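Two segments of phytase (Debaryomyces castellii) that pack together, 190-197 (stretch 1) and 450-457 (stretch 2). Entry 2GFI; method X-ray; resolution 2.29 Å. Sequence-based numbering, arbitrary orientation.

Stretch 1 (190-197) KTNIISED
Stretch 2 450-457: NYTASLIN

Ile193 forms the apolar centre of the contact. Its CA-to-CB bond points toward the second stretch, and with chi1 m and chi2 t its CG2 lies 4.2 Å from Ala453 CB and 4.2 Å from Leu455 CD2; Leu455 (m, t) starts sideways but its end comes nearer. Ala453 CB, also directed toward the partner, packs 3.5 Å from Ser195 CB. The Tyr451 side chain (chi1 m, chi2 -74°) packs against the strand, its CD1 4.2 Å from Ile194 CG1 and its CB 3.9 Å from Asn192 CB.

Extended backbone at Asn192 (-106/113) and Ile193 (-98/114) meets an irregular segment in a single beta bridge, Ile193 with Thr452, whose CA atoms are 4.9 Å apart; the directions CA 191 to 196 and CA 451 to 456 differ by 59°. Ile193 N donates to Tyr451 O at 3.0 Å and 155°. The return bond, Ala453 N to Ile193 O, is weak at 3.5 Å. Backbone bonding and apolar packing thus coincide at Ile193. Thr452, at -141/36, has its CA-to-CB bond directed away from the first stretch, and Ala453 has phi/psi -51/150.

Farther out, Ile456 CD1 (p, t) approaches Glu196 OE1 (chi1 m, chi2 t) to 3.9 Å. Ser195 OG (chi1 t) accepts from Asp197 N at 2.9 Å. At the Tyr451 end, a water lies 2.8 Å from Asn192 OD1 (chi1 m) and accepts from Tyr451 N, also at 2.8 Å.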

ATOM      1  N   LYS A 190     -12.735  -4.508 -36.848  1.00 29.75           N
ATOM      2  CA  LYS A 190     -12.398  -5.478 -37.835  1.00 30.48           C
ATOM      3  C   LYS A 190     -11.029  -6.026 -37.484  1.00 29.24           C
ATOM      4  O   LYS A 190     -10.043  -5.280 -37.426  1.00 28.65           O
ATOM      5  CB  LYS A 190     -12.458  -4.877 -39.250  1.00 32.07           C
ATOM      6  CG  LYS A 190     -13.936  -4.534 -39.751  1.00 38.61           C
ATOM      7  CD  LYS A 190     -14.927  -5.732 -39.689  1.00 38.39           C
ATOM      8  CE  LYS A 190     -16.247  -5.438 -40.412  1.00 41.10           C
ATOM      9  NZ  LYS A 190     -17.067  -6.719 -40.578  1.00 40.57           N
ATOM     10  N   THR A 191     -10.981  -7.334 -37.247  1.00 27.47           N
ATOM     11  CA  THR A 191      -9.754  -7.968 -36.858  1.00 26.97           C
ATOM     12  C   THR A 191      -9.097  -8.610 -38.058  1.00 27.39           C
ATOM     13  O   THR A 191      -9.729  -9.384 -38.786  1.00 27.21           O
ATOM     14  CB  THR A 191     -10.027  -9.032 -35.793  1.00 26.56           C
ATOM     15  OG1 THR A 191     -10.524  -8.388 -34.622  1.00 26.86           O
ATOM     16  CG2 THR A 191      -8.733  -9.693 -35.348  1.00 25.58           C
ATOM     17  N   ASN A 192      -7.818  -8.314 -38.214  1.00 27.12           N
ATOM     18  CA  ASN A 192      -6.986  -8.870 -39.246  1.00 27.84           C
ATOM     19  C   ASN A 192      -6.065  -9.869 -38.613  1.00 28.12           C
ATOM     20  O   ASN A 192      -5.229  -9.525 -37.785  1.00 28.77           O
ATOM     21  CB  ASN A 192      -6.229  -7.734 -39.935  1.00 28.23           C
ATOM     22  CG  ASN A 192      -7.166  -6.627 -40.366  1.00 28.64           C
ATOM     23  OD1 ASN A 192      -8.022  -6.835 -41.224  1.00 29.01           O
ATOM     24  ND2 ASN A 192      -7.073  -5.475 -39.710  1.00 29.59           N
ATOM     25  N   ILE A 193      -6.279 -11.127 -38.965  1.00 28.40           N
ATOM     26  CA  ILE A 193      -5.565 -12.227 -38.401  1.00 28.36           C
ATOM     27  C   ILE A 193      -4.481 -12.536 -39.392  1.00 29.30           C
ATOM     28  O   ILE A 193      -4.753 -12.973 -40.498  1.00 30.77           O
ATOM     29  CB  ILE A 193      -6.481 -13.445 -38.240  1.00 28.37           C
ATOM     30  CG1 ILE A 193      -7.798 -13.071 -37.570  1.00 26.81           C
ATOM     31  CG2 ILE A 193      -5.768 -14.568 -37.464  1.00 28.31           C
ATOM     32  CD1 ILE A 193      -8.769 -14.237 -37.498  1.00 27.59           C
ATOM     33  N   ILE A 194      -3.246 -12.330 -38.977  1.00 29.26           N
ATOM     34  CA  ILE A 194      -2.097 -12.421 -39.829  1.00 29.03           C
ATOM     35  C   ILE A 194      -1.422 -13.720 -39.464  1.00 29.26           C
ATOM     36  O   ILE A 194      -0.987 -13.940 -38.308  1.00 28.91           O
ATOM     37  CB  ILE A 194      -1.196 -11.197 -39.560  1.00 29.11           C
ATOM     38  CG1 ILE A 194      -1.960  -9.930 -39.940  1.00 30.18           C
ATOM     39  CG2 ILE A 194       0.085 -11.258 -40.337  1.00 28.19           C
ATOM     40  CD1 ILE A 194      -1.747  -8.886 -38.924  1.00 33.65           C
ATOM     41  N   SER A 195      -1.334 -14.584 -40.464  1.00 28.68           N
ATOM     42  CA  SER A 195      -0.905 -15.928 -40.257  1.00 28.77           C
ATOM     43  C   SER A 195       0.544 -15.955 -39.765  1.00 28.86           C
ATOM     44  O   SER A 195       1.383 -15.101 -40.123  1.00 28.10           O
ATOM     45  CB  SER A 195      -1.102 -16.735 -41.543  1.00 28.87           C
ATOM     46  OG  SER A 195      -0.342 -17.944 -41.519  1.00 29.53           O
ATOM     47  N   GLU A 196       0.824 -16.952 -38.944  1.00 29.16           N
ATOM     48  CA  GLU A 196       2.193 -17.193 -38.494  1.00 30.88           C
ATOM     49  C   GLU A 196       2.999 -18.070 -39.464  1.00 31.79           C
ATOM     50  O   GLU A 196       4.194 -18.336 -39.250  1.00 31.30           O
ATOM     51  CB  GLU A 196       2.190 -17.787 -37.085  1.00 30.19           C
ATOM     52  CG  GLU A 196       1.605 -16.852 -36.052  1.00 29.76           C
ATOM     53  CD  GLU A 196       1.764 -17.375 -34.650  1.00 30.14           C
ATOM     54  OE1 GLU A 196       2.459 -18.400 -34.470  1.00 29.04           O
ATOM     55  OE2 GLU A 196       1.196 -16.761 -33.729  1.00 30.04           O
ATOM     56  N   ASP A 197       2.335 -18.515 -40.524  1.00 33.59           N
ATOM     57  CA  ASP A 197       3.008 -19.207 -41.617  1.00 35.12           C
ATOM     58  C   ASP A 197       4.245 -18.449 -42.080  1.00 34.92           C
ATOM     59  O   ASP A 197       4.225 -17.225 -42.286  1.00 34.28           O
ATOM     60  CB  ASP A 197       2.054 -19.448 -42.798  1.00 36.22           C
ATOM     61  CG  ASP A 197       0.979 -20.489 -42.493  1.00 39.52           C
ATOM     62  OD1 ASP A 197       1.112 -21.205 -41.463  1.00 43.78           O
ATOM     63  OD2 ASP A 197      -0.042 -20.659 -43.212  1.00 42.97           O
ATOM     64  N   ASN A 450      -7.555 -10.083 -47.572  1.00 42.97           N
ATOM     65  CA  ASN A 450      -8.312 -10.720 -46.524  1.00 42.86           C
ATOM     66  C   ASN A 450      -7.315 -11.420 -45.579  1.00 41.13           C
ATOM     67  O   ASN A 450      -6.771 -12.490 -45.897  1.00 40.93           O
ATOM     68  CB  ASN A 450      -9.300 -11.708 -47.162  1.00 44.39           C
ATOM     69  CG  ASN A 450     -10.237 -12.347 -46.154  1.00 46.65           C
ATOM     70  OD1 ASN A 450     -10.427 -11.823 -45.044  1.00 52.67           O
ATOM     71  ND2 ASN A 450     -10.832 -13.498 -46.528  1.00 50.90           N
ATOM     72  N   TYR A 451      -7.029 -10.789 -44.439  1.00 38.69           N
ATOM     73  CA  TYR A 451      -6.198 -11.439 -43.430  1.00 36.58           C
ATOM     74  C   TYR A 451      -7.081 -12.232 -42.501  1.00 35.93           C
ATOM     75  O   TYR A 451      -7.645 -11.694 -41.560  1.00 34.98           O
ATOM     76  CB  TYR A 451      -5.353 -10.438 -42.664  1.00 35.09           C
ATOM     77  CG  TYR A 451      -4.294  -9.817 -43.512  1.00 33.97           C
ATOM     78  CD1 TYR A 451      -3.149 -10.538 -43.876  1.00 31.53           C
ATOM     79  CD2 TYR A 451      -4.440  -8.523 -43.978  1.00 31.04           C
ATOM     80  CE1 TYR A 451      -2.169  -9.963 -44.667  1.00 31.88           C
ATOM     81  CE2 TYR A 451      -3.477  -7.950 -44.766  1.00 31.18           C
ATOM     82  CZ  TYR A 451      -2.344  -8.661 -45.111  1.00 33.07           C
ATOM     83  OH  TYR A 451      -1.379  -8.052 -45.901  1.00 33.35           O
ATOM     84  N   THR A 452      -7.216 -13.522 -42.783  1.00 36.27           N
ATOM     85  CA  THR A 452      -8.173 -14.313 -42.047  1.00 36.80           C
ATOM     86  C   THR A 452      -7.727 -15.733 -41.685  1.00 36.24           C
ATOM     87  O   THR A 452      -8.548 -16.657 -41.630  1.00 36.57           O
ATOM     88  CB  THR A 452      -9.525 -14.296 -42.744  1.00 37.39           C
ATOM     89  OG1 THR A 452     -10.505 -14.849 -41.846  1.00 40.96           O
ATOM     90  CG2 THR A 452      -9.545 -15.233 -44.000  1.00 38.40           C
ATOM     91  N   ALA A 453      -6.445 -15.896 -41.388  1.00 35.53           N
ATOM     92  CA  ALA A 453      -5.907 -17.210 -41.028  1.00 34.92           C
ATOM     93  C   ALA A 453      -6.732 -17.868 -39.946  1.00 34.58           C
ATOM     94  O   ALA A 453      -7.312 -17.193 -39.090  1.00 34.73           O
ATOM     95  CB  ALA A 453      -4.492 -17.092 -40.588  1.00 34.18           C
ATOM     96  N   SER A 454      -6.763 -19.189 -39.974  1.00 34.21           N
ATOM     97  CA  SER A 454      -7.474 -19.947 -38.979  1.00 34.61           C
ATOM     98  C   SER A 454      -6.618 -20.073 -37.706  1.00 33.55           C
ATOM     99  O   SER A 454      -5.390 -20.141 -37.775  1.00 33.28           O
ATOM    100  CB  SER A 454      -7.840 -21.327 -39.561  1.00 35.68           C
ATOM    101  OG  SER A 454      -6.803 -22.258 -39.306  1.00 37.57           O
ATOM    102  N   LEU A 455      -7.267 -20.106 -36.544  1.00 32.99           N
ATOM    103  CA  LEU A 455      -6.547 -20.090 -35.266  1.00 31.91           C
ATOM    104  C   LEU A 455      -5.785 -21.371 -34.996  1.00 32.11           C
ATOM    105  O   LEU A 455      -6.332 -22.466 -35.168  1.00 32.54           O
ATOM    106  CB  LEU A 455      -7.496 -19.768 -34.101  1.00 31.35           C
ATOM    107  CG  LEU A 455      -8.234 -18.419 -34.263  1.00 30.83           C
ATOM    108  CD1 LEU A 455      -9.166 -18.151 -33.101  1.00 29.17           C
ATOM    109  CD2 LEU A 455      -7.294 -17.206 -34.571  1.00 27.13           C
ATOM    110  N   ILE A 456      -4.531 -21.234 -34.571  1.00 31.46           N
ATOM    111  CA  ILE A 456      -3.773 -22.369 -34.040  1.00 31.51           C
ATOM    112  C   ILE A 456      -3.620 -22.384 -32.500  1.00 32.15           C
ATOM    113  O   ILE A 456      -3.564 -21.342 -31.828  1.00 31.10           O
ATOM    114  CB  ILE A 456      -2.398 -22.470 -34.713  1.00 31.43           C
ATOM    115  CG1 ILE A 456      -1.596 -21.171 -34.449  1.00 29.94           C
ATOM    116  CG2 ILE A 456      -2.588 -22.865 -36.226  1.00 30.90           C
ATOM    117  CD1 ILE A 456      -0.256 -21.111 -35.092  1.00 29.70           C
ATOM    118  N   ASN A 457      -3.523 -23.600 -31.973  1.00 32.91           N
ATOM    119  CA  ASN A 457      -3.419 -23.866 -30.538  1.00 33.59           C
ATOM    120  C   ASN A 457      -1.965 -23.797 -30.067  1.00 33.38           C
ATOM    121  O   ASN A 457      -1.425 -24.788 -29.617  1.00 33.76           O
ATOM    122  CB  ASN A 457      -4.026 -25.246 -30.272  1.00 33.66           C
ATOM    123  CG  ASN A 457      -4.532 -25.417 -28.860  1.00 34.87           C
ATOM    124  OD1 ASN A 457      -4.528 -26.537 -28.320  1.00 38.09           O
ATOM    125  ND2 ASN A 457      -4.999 -24.334 -28.258  1.00 31.52           N
TER
HETATM  126  O   HOH W   1      -8.046  -8.395 -43.546  1.00 36.93           O